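Local coordinates for putative enzyme related to aldose 1-epimerase (Salmonella typhimurium, PDB 2HTA), which probably interconverts the alpha and beta anomers of glucose 6-phosphate and related hexose 6-phosphates, as a mutarotase of the aldose 1-epimerase family, at residues P97-A102 and E282-T287. Residues are numbered along the deposited sequence; the frame is centred on the assembly and turned at random.
Sequences PWFGPA and ETVYAT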
# COMPACT_ATOMS: atom_id res chain seq x y z
N PRO A 97 -4.02 -11.36 -7.31
CA PRO A 97 -5.45 -11.29 -7.56
C PRO A 97 -6.33 -11.81 -6.41
O PRO A 97 -7.49 -12.13 -6.66
CB PRO A 97 -5.61 -12.17 -8.82
CG PRO A 97 -4.59 -13.29 -8.59
CD PRO A 97 -3.46 -12.65 -7.78
N TRP A 98 -5.81 -11.88 -5.18
CA TRP A 98 -6.70 -12.03 -4.02
C TRP A 98 -6.26 -11.20 -2.87
O TRP A 98 -5.09 -10.82 -2.79
CB TRP A 98 -6.92 -13.52 -3.58
CG TRP A 98 -5.65 -14.19 -3.10
CD1 TRP A 98 -5.15 -14.21 -1.80
CD2 TRP A 98 -4.72 -14.90 -3.90
NE1 TRP A 98 -3.97 -14.91 -1.77
CE2 TRP A 98 -3.68 -15.35 -3.04
CE3 TRP A 98 -4.69 -15.26 -5.26
CZ2 TRP A 98 -2.58 -16.09 -3.50
CZ3 TRP A 98 -3.59 -16.00 -5.73
CH2 TRP A 98 -2.55 -16.41 -4.85
N PHE A 99 -7.20 -10.84 -2.02
CA PHE A 99 -6.93 -10.11 -0.80
C PHE A 99 -7.05 -11.11 0.38
O PHE A 99 -7.98 -11.93 0.42
CB PHE A 99 -7.96 -8.98 -0.61
CG PHE A 99 -7.84 -8.27 0.71
CD1 PHE A 99 -6.69 -7.51 1.01
CD2 PHE A 99 -8.80 -8.44 1.69
CE1 PHE A 99 -6.57 -6.87 2.25
CE2 PHE A 99 -8.67 -7.81 2.94
CZ PHE A 99 -7.53 -7.00 3.19
N GLY A 100 -6.10 -11.04 1.30
CA GLY A 100 -6.15 -11.80 2.57
C GLY A 100 -5.64 -13.23 2.35
O GLY A 100 -5.02 -13.53 1.35
N PRO A 101 -5.94 -14.12 3.28
CA PRO A 101 -5.42 -15.50 3.18
C PRO A 101 -5.81 -16.21 1.89
O PRO A 101 -6.95 -16.06 1.43
CB PRO A 101 -6.01 -16.18 4.42
CG PRO A 101 -6.27 -15.12 5.37
CD PRO A 101 -6.74 -13.91 4.51
N ALA A 102 -4.88 -16.93 1.27
CA ALA A 102 -5.16 -17.67 0.02
C ALA A 102 -6.21 -18.71 0.25
O ALA A 102 -6.22 -19.35 1.31
CB ALA A 102 -3.92 -18.41 -0.46
N GLU A 282 -6.56 0.65 4.22
CA GLU A 282 -6.39 -0.05 2.95
C GLU A 282 -7.61 0.16 2.07
O GLU A 282 -8.74 0.09 2.57
CB GLU A 282 -6.25 -1.55 3.24
CG GLU A 282 -5.19 -1.82 4.31
CD GLU A 282 -5.10 -3.30 4.67
OE1 GLU A 282 -5.49 -4.14 3.85
OE2 GLU A 282 -4.59 -3.60 5.76
N THR A 283 -7.39 0.37 0.78
CA THR A 283 -8.50 0.41 -0.21
C THR A 283 -8.70 -1.00 -0.70
O THR A 283 -7.76 -1.62 -1.23
CB THR A 283 -8.15 1.28 -1.42
OG1 THR A 283 -7.81 2.60 -0.95
CG2 THR A 283 -9.34 1.40 -2.33
N VAL A 284 -9.91 -1.50 -0.57
CA VAL A 284 -10.11 -2.97 -0.66
C VAL A 284 -11.30 -3.35 -1.52
O VAL A 284 -12.32 -2.67 -1.51
CB VAL A 284 -10.24 -3.58 0.78
CG1 VAL A 284 -10.61 -5.10 0.75
CG2 VAL A 284 -8.93 -3.38 1.61
N TYR A 285 -11.20 -4.45 -2.27
CA TYR A 285 -12.35 -4.98 -2.97
C TYR A 285 -12.37 -6.46 -2.57
O TYR A 285 -11.70 -7.25 -3.20
CB TYR A 285 -12.18 -4.81 -4.47
CG TYR A 285 -13.52 -4.82 -5.18
CD1 TYR A 285 -14.03 -3.66 -5.79
CD2 TYR A 285 -14.33 -5.97 -5.17
CE1 TYR A 285 -15.31 -3.61 -6.44
CE2 TYR A 285 -15.63 -5.95 -5.84
CZ TYR A 285 -16.09 -4.79 -6.48
OH TYR A 285 -17.32 -4.77 -7.13
N ALA A 286 -13.02 -6.78 -1.45
CA ALA A 286 -12.90 -8.17 -0.87
C ALA A 286 -14.28 -8.88 -0.67
O ALA A 286 -14.38 -10.11 -0.84
CB ALA A 286 -12.14 -8.17 0.43
N THR A 287 -15.30 -8.16 -0.25
CA THR A 287 -16.55 -8.82 0.15
C THR A 287 -17.40 -9.33 -1.05
O THR A 287 -18.42 -10.03 -0.85
CB THR A 287 -17.40 -7.94 1.11
OG1 THR A 287 -17.63 -6.68 0.48
CG2 THR A 287 -16.69 -7.62 2.37
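Phe99 turns its ring toward the strand that holds Val284 and Glu282 because CG lies anti to the backbone N (chi1 174°). Glu282, two residues before Val284 on the strand, reaches the same ring. Its CG is anti to the carbonyl carbon, and the chain runs extended from there to the carboxylate. Val284 CG1 sits over one face of the ring in a CH-pi contact, 4.1 Å from the ring centroid of Phe99 and 18° off the normal. Ala286 CB comes in obliquely, 3.6 Å from Phe99 CD2. The carboxylate approaches at the ring edge, near the ring plane, with Glu282 OE1 3.3 Å from Phe99 CE1. The two planes are 72° apart. OE1 is buried here and has no hydrogen-bonding partner in the model. Glu282, Val284 and Ala286, alternate residues of strand 278-286, all point toward the loop and meet different parts of the Phe99 ring. The loop itself is anchored on strand 172-183, where Thr175 OG1 hydrogen-bonds Phe99 N. The Phe99 ring also meets the ring of His110. Glu282 is inferred to be an active-site residue, and its side chain lies about 3 Å from that of His179, the other inferred one, at the nearest atoms. Phe99 thus probably borders the sugar-phosphate site, on the beta-sheet scaffold of the galactose mutarotase-like fold.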